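Local coordinates for zinc transport transcriptional regulator (Lactococcus lactis subsp. lactis, PDB 5YHY), which binds zinc ions and, as a winged helix-turn-helix protein of the MarR family, probably binds DNA to regulate transcription in response to zinc, at residues L27-S32 with A109-K114; M45-Q50 with W95-K100. The protein carries 1 engineered substitution. All blocks are in the same frame, centred on the assembly; numbering follows the deposited sequence.

Interaction 1 (L27-S32 with A109-K114). Engineered in segment 27-32: Ser30 (natural residue Cys). With ZN (zinc ion), chain B.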
loop_
_atom_site.group_PDB
_atom_site.type_symbol
_atom_site.label_atom_id
_atom_site.label_comp_id
_atom_site.label_asym_id
_atom_site.label_seq_id
_atom_site.Cartn_x
_atom_site.Cartn_y
_atom_site.Cartn_z
ATOM N N LEU A 27 -1.914 -12.815 -0.097
ATOM C CA LEU A 27 -0.757 -13.570 -0.589
ATOM C C LEU A 27 -1.174 -14.882 -1.220
ATOM O O LEU A 27 -2.275 -15.370 -0.989
ATOM C CB LEU A 27 0.200 -13.886 0.559
ATOM C CG LEU A 27 0.896 -12.681 1.181
ATOM C CD1 LEU A 27 1.609 -13.079 2.477
ATOM C CD2 LEU A 27 1.872 -12.074 0.193
ATOM N N GLY A 28 -0.264 -15.465 -1.997
ATOM C CA GLY A 28 -0.493 -16.770 -2.592
ATOM C C GLY A 28 -1.529 -16.710 -3.694
ATOM O O GLY A 28 -2.096 -17.731 -4.092
ATOM N N LYS A 29 -1.780 -15.506 -4.190
ATOM C CA LYS A 29 -2.789 -15.295 -5.212
ATOM C C LYS A 29 -2.130 -14.802 -6.497
ATOM O O LYS A 29 -1.282 -13.910 -6.464
ATOM C CB LYS A 29 -3.803 -14.263 -4.723
ATOM C CG LYS A 29 -4.884 -13.915 -5.724
ATOM C CD LYS A 29 -5.907 -12.987 -5.091
ATOM C CE LYS A 29 -6.958 -12.554 -6.101
ATOM N NZ LYS A 29 -8.018 -11.706 -5.481
ATOM N N SER A 30 -2.511 -15.384 -7.630
ATOM C CA SER A 30 -1.996 -14.916 -8.912
ATOM C C SER A 30 -2.663 -13.608 -9.326
ATOM O O SER A 30 -3.789 -13.315 -8.913
ATOM C CB SER A 30 -2.194 -15.974 -10.001
ATOM O OG SER A 30 -1.215 -16.988 -9.899
ATOM N N GLU A 31 -1.956 -12.820 -10.130
ATOM C CA GLU A 31 -2.524 -11.604 -10.694
ATOM C C GLU A 31 -3.756 -11.970 -11.508
ATOM O O GLU A 31 -3.747 -12.952 -12.250
ATOM C CB GLU A 31 -1.504 -10.897 -11.591
ATOM C CG GLU A 31 -0.246 -10.419 -10.875
ATOM C CD GLU A 31 -0.422 -9.064 -10.211
ATOM O OE1 GLU A 31 0.595 -8.465 -9.802
ATOM O OE2 GLU A 31 -1.575 -8.595 -10.099
ATOM N N SER A 32 -4.819 -11.188 -11.364
ATOM C CA SER A 32 -6.034 -11.426 -12.132
ATOM C C SER A 32 -6.867 -10.157 -12.233
ATOM O O SER A 32 -6.556 -9.145 -11.602
ATOM C CB SER A 32 -6.864 -12.552 -11.506
ATOM O OG SER A 32 -7.429 -12.152 -10.268
ATOM N N ALA A 109 -11.629 -17.633 0.324
ATOM C CA ALA A 109 -11.350 -18.121 1.661
ATOM C C ALA A 109 -9.918 -18.646 1.707
ATOM O O ALA A 109 -9.180 -18.388 2.655
ATOM C CB ALA A 109 -12.333 -19.207 2.053
ATOM N N THR A 110 -9.527 -19.371 0.668
ATOM C CA THR A 110 -8.169 -19.902 0.618
ATOM C C THR A 110 -7.123 -18.785 0.643
ATOM O O THR A 110 -6.096 -18.899 1.333
ATOM C CB THR A 110 -7.959 -20.796 -0.607
ATOM O OG1 THR A 110 -8.832 -21.926 -0.511
ATOM C CG2 THR A 110 -6.529 -21.289 -0.664
ATOM N N HIS A 111 -7.371 -17.713 -0.101
ATOM C CA HIS A 111 -6.435 -16.593 -0.121
ATOM C C HIS A 111 -6.259 -15.989 1.269
ATOM O O HIS A 111 -5.137 -15.714 1.694
ATOM C CB HIS A 111 -6.880 -15.508 -1.098
ATOM C CG HIS A 111 -6.873 -15.944 -2.527
ATOM N ND1 HIS A 111 -5.952 -16.840 -3.024
ATOM C CD2 HIS A 111 -7.673 -15.608 -3.567
ATOM C CE1 HIS A 111 -6.192 -17.045 -4.309
ATOM N NE2 HIS A 111 -7.229 -16.306 -4.662
ATOM N N HIS A 112 -7.365 -15.761 1.972
ATOM C CA HIS A 112 -7.270 -15.270 3.345
ATOM C C HIS A 112 -6.527 -16.227 4.261
ATOM O O HIS A 112 -5.709 -15.807 5.080
ATOM C CB HIS A 112 -8.653 -14.961 3.913
ATOM C CG HIS A 112 -9.152 -13.612 3.522
ATOM N ND1 HIS A 112 -8.723 -12.455 4.139
ATOM C CD2 HIS A 112 -10.011 -13.227 2.553
ATOM C CE1 HIS A 112 -9.311 -11.417 3.576
ATOM N NE2 HIS A 112 -10.097 -11.857 2.610
ATOM N N GLU A 113 -6.816 -17.515 4.118
ATOM C CA GLU A 113 -6.182 -18.535 4.940
ATOM C C GLU A 113 -4.669 -18.542 4.729
ATOM O O GLU A 113 -3.908 -18.581 5.696
ATOM C CB GLU A 113 -6.771 -19.904 4.618
ATOM C CG GLU A 113 -6.253 -21.030 5.489
ATOM C CD GLU A 113 -6.837 -22.372 5.080
ATOM O OE1 GLU A 113 -6.551 -22.828 3.947
ATOM O OE2 GLU A 113 -7.593 -22.961 5.885
ATOM N N LYS A 114 -4.255 -18.492 3.464
ATOM C CA LYS A 114 -2.837 -18.499 3.085
ATOM C C LYS A 114 -2.132 -17.267 3.623
ATOM O O LYS A 114 -1.000 -17.331 4.116
ATOM C CB LYS A 114 -2.698 -18.510 1.558
ATOM C CG LYS A 114 -1.264 -18.682 1.083
ATOM C CD LYS A 114 -0.695 -19.945 1.713
ATOM C CE LYS A 114 0.430 -20.522 0.900
ATOM N NZ LYS A 114 0.912 -21.757 1.548
HETATM ZN ZN ZN B . -11.146 -10.687 1.300
HETATM O O HOH W 1 -3.704 -17.856 -1.575
#
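Lys29 CG stands anti to its backbone N (chi1 178°) and His111 CG anti to its own carbonyl carbon (chi1 -65°), while the bond from CA to CB of His111 points from helix 102-123 toward the loop. The lysine chain, extended beyond CG, crosses the histidine at about a right angle and covers one face of its ring. Lys29 CG lies 3.7 Å from the ring centroid, 21° off the normal, a CH-pi contact displaced toward the rim; the next methylene, Lys29 CD, comes 3.5 Å from His111 CD2.

The polar rim of the imidazole is held separately. A water in the ring plane lies 2.9 Å from His111 ND1; it donates to Leu27 O at 2.9 Å and, weakly, to Gly28 O. His111 NE2 is hydrogen-bonded to Glu107, so both ring nitrogens have partners, which would limit the ring's freedom to turn. An alanine in place of His111 would probably leave the Lys29 methylenes without the ring they cover, Glu107 without its imidazole partner and the water without its link to the helix.

Gly28, with a positive phi, passes close to Lys114: its CA is 4.2 Å from Lys114 CG, and a CB there would clash with that atom.

One residue on from His111, His112 turns away from the loop and binds zinc through NE2 at 2.0 Å, with Glu24, His42 and His108 completing the site. His111 and position 30, a natural cysteine engineered to Ser30 here, belong to further zinc sites seen in structures of this protein, whose ions are not bound to this chain; the contact borders the zinc-binding region of a MarR-family regulator.

Interaction 2 (M45-Q50 with W95-K100)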
loop_
_atom_site.group_PDB
_atom_site.type_symbol
_atom_site.label_atom_id
_atom_site.label_comp_id
_atom_site.label_asym_id
_atom_site.label_seq_id
_atom_site.Cartn_x
_atom_site.Cartn_y
_atom_site.Cartn_z
ATOM N N MET A 45 -18.187 -15.548 1.102
ATOM C CA MET A 45 -17.582 -16.376 2.142
ATOM C C MET A 45 -18.533 -16.645 3.288
ATOM O O MET A 45 -18.574 -17.746 3.826
ATOM C CB MET A 45 -16.298 -15.738 2.690
ATOM C CG MET A 45 -15.110 -15.886 1.773
ATOM S SD MET A 45 -13.595 -15.158 2.446
ATOM C CE MET A 45 -13.440 -16.021 3.999
ATOM N N LEU A 46 -19.288 -15.625 3.686
ATOM C CA LEU A 46 -20.234 -15.785 4.768
ATOM C C LEU A 46 -21.336 -16.785 4.378
ATOM O O LEU A 46 -21.692 -17.668 5.157
ATOM C CB LEU A 46 -20.820 -14.422 5.157
ATOM C CG LEU A 46 -21.856 -14.439 6.270
ATOM C CD1 LEU A 46 -21.300 -15.097 7.526
ATOM C CD2 LEU A 46 -22.343 -13.018 6.570
ATOM N N LEU A 47 -21.851 -16.656 3.159
ATOM C CA LEU A 47 -22.951 -17.509 2.710
ATOM C C LEU A 47 -22.515 -18.958 2.507
ATOM O O LEU A 47 -23.334 -19.874 2.616
ATOM C CB LEU A 47 -23.594 -16.948 1.439
ATOM C CG LEU A 47 -24.231 -15.570 1.621
ATOM C CD1 LEU A 47 -24.909 -15.169 0.314
ATOM C CD2 LEU A 47 -25.229 -15.570 2.774
ATOM N N ALA A 48 -21.232 -19.164 2.219
ATOM C CA ALA A 48 -20.684 -20.517 2.103
ATOM C C ALA A 48 -20.784 -21.232 3.447
ATOM O O ALA A 48 -20.904 -22.456 3.516
ATOM C CB ALA A 48 -19.231 -20.464 1.636
ATOM N N GLU A 49 -20.735 -20.445 4.511
ATOM C CA GLU A 49 -20.771 -20.942 5.875
ATOM C C GLU A 49 -22.205 -21.081 6.382
ATOM O O GLU A 49 -22.542 -22.054 7.056
ATOM C CB GLU A 49 -19.975 -19.981 6.761
ATOM C CG GLU A 49 -19.956 -20.304 8.232
ATOM C CD GLU A 49 -19.166 -19.267 9.011
ATOM O OE1 GLU A 49 -19.752 -18.226 9.384
ATOM O OE2 GLU A 49 -17.956 -19.482 9.229
ATOM N N GLN A 50 -23.051 -20.114 6.037
ATOM C CA GLN A 50 -24.417 -20.060 6.553
ATOM C C GLN A 50 -25.330 -19.228 5.658
ATOM O O GLN A 50 -25.009 -18.088 5.339
ATOM C CB GLN A 50 -24.427 -19.432 7.948
ATOM C CG GLN A 50 -24.124 -20.385 9.090
ATOM C CD GLN A 50 -25.314 -21.248 9.465
ATOM O OE1 GLN A 50 -25.454 -22.377 8.987
ATOM N NE2 GLN A 50 -26.179 -20.721 10.330
ATOM N N TRP A 95 -30.393 -15.374 1.946
ATOM C CA TRP A 95 -29.510 -15.452 0.789
ATOM C C TRP A 95 -28.629 -16.673 0.853
ATOM O O TRP A 95 -28.111 -17.019 1.921
ATOM C CB TRP A 95 -28.635 -14.200 0.707
ATOM C CG TRP A 95 -29.452 -12.973 0.498
ATOM C CD1 TRP A 95 -29.911 -12.123 1.455
ATOM C CD2 TRP A 95 -29.946 -12.476 -0.752
ATOM N NE1 TRP A 95 -30.643 -11.111 0.879
ATOM C CE2 TRP A 95 -30.676 -11.304 -0.477
ATOM C CE3 TRP A 95 -29.828 -12.902 -2.079
ATOM C CZ2 TRP A 95 -31.299 -10.558 -1.479
ATOM C CZ3 TRP A 95 -30.434 -12.158 -3.068
ATOM C CH2 TRP A 95 -31.161 -10.999 -2.765
ATOM N N SER A 96 -28.459 -17.320 -0.297
ATOM C CA SER A 96 -27.546 -18.450 -0.412
ATOM C C SER A 96 -26.703 -18.361 -1.679
ATOM O O SER A 96 -27.034 -17.626 -2.613
ATOM C CB SER A 96 -28.325 -19.765 -0.376
ATOM O OG SER A 96 -29.269 -19.802 -1.422
ATOM N N LEU A 97 -25.604 -19.110 -1.708
ATOM C CA LEU A 97 -24.762 -19.174 -2.891
ATOM C C LEU A 97 -25.462 -19.941 -4.005
ATOM O O LEU A 97 -26.223 -20.869 -3.742
ATOM C CB LEU A 97 -23.459 -19.906 -2.580
ATOM C CG LEU A 97 -22.542 -19.284 -1.535
ATOM C CD1 LEU A 97 -21.244 -20.074 -1.514
ATOM C CD2 LEU A 97 -22.284 -17.831 -1.886
ATOM N N THR A 98 -25.187 -19.543 -5.237
ATOM C CA THR A 98 -25.483 -20.387 -6.392
ATOM C C THR A 98 -24.282 -21.304 -6.608
ATOM O O THR A 98 -23.202 -21.062 -6.065
ATOM C CB THR A 98 -25.723 -19.559 -7.660
ATOM O OG1 THR A 98 -24.525 -18.861 -8.024
ATOM C CG2 THR A 98 -26.871 -18.563 -7.451
ATOM N N GLU A 99 -24.454 -22.361 -7.398
ATOM C CA GLU A 99 -23.323 -23.249 -7.672
ATOM C C GLU A 99 -22.150 -22.492 -8.293
ATOM O O GLU A 99 -20.988 -22.798 -8.019
ATOM C CB GLU A 99 -23.747 -24.419 -8.570
ATOM C CG GLU A 99 -23.952 -25.732 -7.821
ATOM C CD GLU A 99 -22.734 -26.152 -6.997
ATOM O OE1 GLU A 99 -21.585 -25.924 -7.441
ATOM O OE2 GLU A 99 -22.930 -26.707 -5.895
ATOM N N LYS A 100 -22.453 -21.499 -9.123
ATOM C CA LYS A 100 -21.433 -20.663 -9.747
ATOM C C LYS A 100 -20.492 -20.058 -8.694
ATOM O O LYS A 100 -19.290 -19.905 -8.925
ATOM C CB LYS A 100 -22.111 -19.550 -10.551
ATOM C CG LYS A 100 -21.182 -18.554 -11.234
ATOM C CD LYS A 100 -21.996 -17.510 -11.997
ATOM C CE LYS A 100 -21.134 -16.381 -12.530
ATOM N NZ LYS A 100 -21.911 -15.441 -13.405
HETATM O O HOH W 2 -25.082 -20.571 0.689
#
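Leu47 and Leu97 join a helix to a strand of the winged helix-turn-helix domain: helix 38-49 packs on strand 93-97, one of the two antiparallel strands of the wing. The short axes of 45-49 and 95-97 approach to 7.2 Å with 93° between their directions, so the strand passes almost perpendicular to the helix.

Apolar contacts carry most of the interface. Leu47 points toward the strand; chi1 (-63°) sets its CG anti to the carbonyl carbon, and chi2 (-176°) then places CD1 against Trp95. Leu47 CD1 sits 3.9 Å from Trp95 CB, the two side chains running side by side in the same direction, while Leu47 CD2 rests 3.3 Å from Trp95 O. The indole is not what Leu47 touches; it leads away to Leu72 and Gln76 of helix 65-77, with NE1 bonded to Asn54. Leu97 divides its methyls between two helix residues: CD2 meets Leu47 CB at 3.7 Å, and CD1 reaches Ala48, 3.8 Å from its CB. Ile81 of the partner strand also packs against Leu47 and Trp95, and Ala48 touches Ala105 of helix 102-123.

The polar link is indirect, since no hydrogen bond joins the segments directly. A single water spans the backbones beside the leucine contact: it donates to Leu47 O at 2.7 Å and accepts from Leu97 N at 2.9 Å.

How the interactions relate
Interactions 1 and 2 have centres 19 Å apart, yet their helical segments touch. Met45 of interaction 2 bridges them: its CE lies 3.8 Å from Ala109 CA, and its SD lies 4.1 Å from CD2 of the zinc ligand His112, both on the helical side of interaction 1. Helix 38-49 also supplies His42 to the same zinc ion, so it packs on the wing strand near one end and binds metal nearer the other. Strand 93-97 leads along the chain into helix 102-123, giving a second connection. The side chain of Ala48 lies about 13 Å from the bound zinc: the wing contact lies clear of the metal shell, while helix 38-49 takes part in both.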